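Local coordinates for Mypaa.01249.c (PDB 3RD5), which is probably an oxidoreductase of the short-chain dehydrogenase/reductase family, its substrate and reaction not established, at residues L69-V77 against L103-Q111. Sequence-based numbering, arbitrary orientation.
Sequences LDLQDLSSV and LTVDGFESQ
Asp106 reaches across to the first turn of helix 74-82, where its OD2 takes the backbone N-H of Leu74 at 2.8 Å in a nearly straight bond (168°), on the syn side, tilted about 21° out of the carboxylate plane. Its other oxygen, OD1, accepts from a water that in turn accepts from Ser75 N, so both carboxylate oxygens serve the N-terminal end of this helix. Asp73, the N-cap residue, caps the same helix start with its own OD1, which takes the Ser75 hydroxyl at 2.6 Å and, weakly, the amides of Ser75 and Ser76. One backbone bond crosses as well, Val105 N to Gln72 O at 3.3 Å. Thr104 OG1 accepts from Phe108 N, just past the type I turn Thr104-Gly107, and weakly from Asp106 N within it.

Apolar contacts flank these bonds. With OG1 turned to the Phe108 amide (chi1 72°), Thr104 presents CG2 to Gln72 CB at 3.8 Å, while Val105 CG2 meets Asp73 CB. Leu74 CD1 comes up to the Phe108 ring at its edge, 3.9 Å from CE2; within the same loop as the ring, Asp106 CB lies over the rim of one face.

The contact thus joins the turn after strand 63-68, an edge strand of the Rossmann-type sheet, to the loop leading into helix 110-126, against which Leu71, Gln72, Leu74 and Phe108 also pack.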
ATOM      1  N   LEU A  69     -13.398   3.952   5.153  1.00 17.78           N
ATOM      2  CA  LEU A  69     -12.715   2.664   5.203  1.00 16.87           C
ATOM      3  C   LEU A  69     -11.960   2.609   6.519  1.00 17.15           C
ATOM      4  O   LEU A  69     -11.105   3.472   6.782  1.00 18.05           O
ATOM      5  CB  LEU A  69     -11.752   2.490   4.039  1.00 17.06           C
ATOM      6  CG  LEU A  69     -10.764   1.318   4.110  1.00 16.80           C
ATOM      7  CD1 LEU A  69     -11.578   0.018   4.087  1.00 18.50           C
ATOM      8  CD2 LEU A  69      -9.753   1.394   2.964  1.00 18.09           C
ATOM      9  N   ASP A  70     -12.182   1.549   7.310  1.00 16.95           N
ATOM     10  CA  ASP A  70     -11.387   1.254   8.479  1.00 16.85           C
ATOM     11  C   ASP A  70     -10.616  -0.042   8.240  1.00 15.75           C
ATOM     12  O   ASP A  70     -11.187  -1.137   8.332  1.00 16.11           O
ATOM     13  CB  ASP A  70     -12.283   1.099   9.712  1.00 17.82           C
ATOM     14  CG  ASP A  70     -11.513   0.870  10.986  1.00 20.94           C
ATOM     15  OD1 ASP A  70     -10.273   0.808  10.948  1.00 19.71           O
ATOM     16  OD2 ASP A  70     -12.194   0.758  12.075  1.00 25.87           O
ATOM     17  N   LEU A  71      -9.341   0.069   7.890  1.00 15.01           N
ATOM     18  CA  LEU A  71      -8.491  -1.086   7.634  1.00 14.54           C
ATOM     19  C   LEU A  71      -8.313  -1.999   8.829  1.00 16.03           C
ATOM     20  O   LEU A  71      -7.892  -3.121   8.647  1.00 17.58           O
ATOM     21  CB  LEU A  71      -7.115  -0.660   7.114  1.00 15.04           C
ATOM     22  CG  LEU A  71      -7.097  -0.118   5.668  1.00 14.39           C
ATOM     23  CD1 LEU A  71      -5.771   0.647   5.465  1.00 14.92           C
ATOM     24  CD2 LEU A  71      -7.184  -1.321   4.673  1.00 15.20           C
ATOM     25  N   GLN A  72      -8.647  -1.534  10.033  1.00 15.55           N
ATOM     26  CA  GLN A  72      -8.636  -2.341  11.264  1.00 16.22           C
ATOM     27  C   GLN A  72      -9.937  -3.062  11.542  1.00 16.66           C
ATOM     28  O   GLN A  72     -10.146  -3.551  12.663  1.00 17.58           O
ATOM     29  CB  GLN A  72      -8.254  -1.483  12.485  1.00 16.87           C
ATOM     30  CG  GLN A  72      -6.897  -0.804  12.300  1.00 19.00           C
ATOM     31  CD  GLN A  72      -6.339  -0.138  13.555  1.00 26.71           C
ATOM     32  OE1 GLN A  72      -6.711  -0.477  14.690  1.00 33.53           O
ATOM     33  NE2 GLN A  72      -5.351   0.729  13.356  1.00 26.14           N
ATOM     34  N   ASP A  73     -10.799  -3.150  10.543  1.00 16.59           N
ATOM     35  CA  ASP A  73     -12.122  -3.816  10.694  1.00 16.61           C
ATOM     36  C   ASP A  73     -12.456  -4.463   9.347  1.00 16.75           C
ATOM     37  O   ASP A  73     -12.820  -3.782   8.402  1.00 17.34           O
ATOM     38  CB  ASP A  73     -13.153  -2.774  11.142  1.00 17.77           C
ATOM     39  CG  ASP A  73     -14.558  -3.317  11.305  1.00 20.56           C
ATOM     40  OD1 ASP A  73     -14.844  -4.442  10.861  1.00 22.01           O
ATOM     41  OD2 ASP A  73     -15.399  -2.595  11.921  1.00 26.10           O
ATOM     42  N   LEU A  74     -12.272  -5.775   9.251  1.00 15.91           N
ATOM     43  CA  LEU A  74     -12.515  -6.436   7.977  1.00 15.57           C
ATOM     44  C   LEU A  74     -13.929  -6.259   7.447  1.00 17.04           C
ATOM     45  O   LEU A  74     -14.152  -6.280   6.227  1.00 17.11           O
ATOM     46  CB  LEU A  74     -12.104  -7.915   8.037  1.00 16.74           C
ATOM     47  CG  LEU A  74     -10.626  -8.204   8.189  1.00 16.90           C
ATOM     48  CD1 LEU A  74     -10.406  -9.712   8.454  1.00 19.66           C
ATOM     49  CD2 LEU A  74      -9.865  -7.785   6.919  1.00 21.28           C
ATOM     50  N   SER A  75     -14.922  -6.078   8.325  1.00 17.44           N
ATOM     51  CA  SER A  75     -16.274  -5.805   7.846  1.00 18.39           C
ATOM     52  C   SER A  75     -16.395  -4.472   7.127  1.00 18.22           C
ATOM     53  O   SER A  75     -17.119  -4.364   6.146  1.00 20.36           O
ATOM     54  CB  SER A  75     -17.309  -5.908   8.969  1.00 19.79           C
ATOM     55  OG  SER A  75     -17.279  -4.811   9.893  1.00 22.52           O
ATOM     56  N   SER A  76     -15.636  -3.489   7.588  1.00 18.41           N
ATOM     57  CA  SER A  76     -15.542  -2.211   6.923  1.00 17.07           C
ATOM     58  C   SER A  76     -14.794  -2.315   5.581  1.00 16.41           C
ATOM     59  O   SER A  76     -15.226  -1.710   4.598  1.00 17.34           O
ATOM     60  CB  SER A  76     -14.757  -1.238   7.822  1.00 17.50           C
ATOM     61  OG  SER A  76     -14.665   0.028   7.177  1.00 19.18           O
ATOM     62  N   VAL A  77     -13.706  -3.070   5.542  1.00 15.82           N
ATOM     63  CA  VAL A  77     -13.011  -3.336   4.287  1.00 15.55           C
ATOM     64  C   VAL A  77     -13.990  -3.886   3.246  1.00 16.06           C
ATOM     65  O   VAL A  77     -13.996  -3.450   2.099  1.00 16.48           O
ATOM     66  CB  VAL A  77     -11.805  -4.275   4.488  1.00 14.94           C
ATOM     67  CG1 VAL A  77     -11.115  -4.670   3.113  1.00 16.39           C
ATOM     68  CG2 VAL A  77     -10.770  -3.631   5.447  1.00 15.87           C
ATOM     69  N   LEU A 103      -4.611  -4.316  19.498  1.00 17.18           N
ATOM     70  CA  LEU A 103      -5.287  -5.252  18.624  1.00 17.52           C
ATOM     71  C   LEU A 103      -6.413  -4.578  17.871  1.00 18.71           C
ATOM     72  O   LEU A 103      -7.113  -3.678  18.382  1.00 21.70           O
ATOM     73  CB  LEU A 103      -5.840  -6.408  19.460  1.00 18.73           C
ATOM     74  CG  LEU A 103      -4.819  -7.306  20.145  1.00 18.93           C
ATOM     75  CD1 LEU A 103      -5.563  -8.461  20.883  1.00 23.51           C
ATOM     76  CD2 LEU A 103      -3.719  -7.833  19.232  1.00 21.43           C
ATOM     77  N   THR A 104      -6.627  -5.051  16.658  1.00 17.70           N
ATOM     78  CA  THR A 104      -7.753  -4.604  15.836  1.00 18.27           C
ATOM     79  C   THR A 104      -9.038  -5.318  16.286  1.00 19.68           C
ATOM     80  O   THR A 104      -9.006  -6.224  17.087  1.00 20.09           O
ATOM     81  CB  THR A 104      -7.474  -4.880  14.335  1.00 17.20           C
ATOM     82  OG1 THR A 104      -7.550  -6.307  14.071  1.00 17.12           O
ATOM     83  CG2 THR A 104      -6.162  -4.353  13.884  1.00 17.04           C
ATOM     84  N   VAL A 105     -10.155  -4.913  15.658  1.00 21.65           N
ATOM     85  CA  VAL A 105     -11.462  -5.530  15.841  1.00 22.95           C
ATOM     86  C   VAL A 105     -11.380  -7.062  15.644  1.00 21.42           C
ATOM     87  O   VAL A 105     -12.059  -7.874  16.322  1.00 22.91           O
ATOM     88  CB  VAL A 105     -12.475  -4.907  14.784  1.00 22.91           C
ATOM     89  CG1 VAL A 105     -13.807  -5.569  14.881  1.00 29.78           C
ATOM     90  CG2 VAL A 105     -12.573  -3.357  14.973  1.00 27.17           C
ATOM     91  N   ASP A 106     -10.565  -7.450  14.665  1.00 17.98           N
ATOM     92  CA  ASP A 106     -10.403  -8.848  14.284  1.00 17.87           C
ATOM     93  C   ASP A 106      -9.317  -9.618  15.050  1.00 17.78           C
ATOM     94  O   ASP A 106      -9.061 -10.796  14.769  1.00 20.01           O
ATOM     95  CB  ASP A 106     -10.168  -8.904  12.756  1.00 17.08           C
ATOM     96  CG  ASP A 106     -11.304  -8.224  11.991  1.00 20.04           C
ATOM     97  OD1 ASP A 106     -12.432  -8.786  12.024  1.00 22.77           O
ATOM     98  OD2 ASP A 106     -11.081  -7.124  11.450  1.00 18.81           O
ATOM     99  N   GLY A 107      -8.706  -8.950  16.016  1.00 18.05           N
ATOM    100  CA  GLY A 107      -7.684  -9.562  16.864  1.00 17.83           C
ATOM    101  C   GLY A 107      -6.290  -9.565  16.333  1.00 17.85           C
ATOM    102  O   GLY A 107      -5.416 -10.296  16.833  1.00 18.93           O
ATOM    103  N   PHE A 108      -6.043  -8.730  15.323  1.00 15.65           N
ATOM    104  CA  PHE A 108      -4.713  -8.671  14.750  1.00 15.08           C
ATOM    105  C   PHE A 108      -3.866  -7.628  15.487  1.00 14.38           C
ATOM    106  O   PHE A 108      -4.376  -6.604  15.926  1.00 14.67           O
ATOM    107  CB  PHE A 108      -4.735  -8.274  13.263  1.00 14.98           C
ATOM    108  CG  PHE A 108      -5.668  -9.079  12.392  1.00 15.40           C
ATOM    109  CD1 PHE A 108      -5.859 -10.449  12.576  1.00 14.79           C
ATOM    110  CD2 PHE A 108      -6.276  -8.468  11.298  1.00 14.81           C
ATOM    111  CE1 PHE A 108      -6.699 -11.140  11.733  1.00 15.24           C
ATOM    112  CE2 PHE A 108      -7.105  -9.201  10.426  1.00 15.60           C
ATOM    113  CZ  PHE A 108      -7.322 -10.527  10.693  1.00 15.95           C
ATOM    114  N   GLU A 109      -2.553  -7.846  15.591  1.00 14.33           N
ATOM    115  CA  GLU A 109      -1.646  -6.783  16.051  1.00 14.07           C
ATOM    116  C   GLU A 109      -1.831  -5.600  15.091  1.00 13.68           C
ATOM    117  O   GLU A 109      -1.988  -5.785  13.872  1.00 13.61           O
ATOM    118  CB  GLU A 109      -0.205  -7.291  16.126  1.00 13.31           C
ATOM    119  CG  GLU A 109       0.829  -6.280  16.580  1.00 14.34           C
ATOM    120  CD  GLU A 109       1.320  -5.342  15.461  1.00 13.95           C
ATOM    121  OE1 GLU A 109       1.507  -5.851  14.331  1.00 14.39           O
ATOM    122  OE2 GLU A 109       1.498  -4.118  15.706  1.00 13.75           O
ATOM    123  N   SER A 110      -1.852  -4.386  15.621  1.00 13.60           N
ATOM    124  CA  SER A 110      -2.366  -3.282  14.794  1.00 13.05           C
ATOM    125  C   SER A 110      -1.535  -2.934  13.561  1.00 12.99           C
ATOM    126  O   SER A 110      -2.099  -2.546  12.541  1.00 13.08           O
ATOM    127  CB  SER A 110      -2.686  -2.033  15.634  1.00 13.39           C
ATOM    128  OG  SER A 110      -1.509  -1.367  16.075  1.00 15.29           O
ATOM    129  N   GLN A 111      -0.222  -3.076  13.636  1.00 12.68           N
ATOM    130  CA  GLN A 111       0.610  -2.720  12.483  1.00 12.39           C
ATOM    131  C   GLN A 111       0.453  -3.767  11.384  1.00 12.52           C
ATOM    132  O   GLN A 111       0.219  -3.417  10.226  1.00 12.60           O
ATOM    133  CB  GLN A 111       2.063  -2.466  12.878  1.00 11.99           C
ATOM    134  CG  GLN A 111       2.191  -1.345  13.892  1.00 12.81           C
ATOM    135  CD  GLN A 111       3.611  -0.915  14.119  1.00 12.62           C
ATOM    136  OE1 GLN A 111       4.254  -0.326  13.226  1.00 12.35           O
ATOM    137  NE2 GLN A 111       4.131  -1.182  15.322  1.00 13.80           N
TER
HETATM  138  O   HOH W   1     -14.596  -7.448  11.199  1.00 23.79           O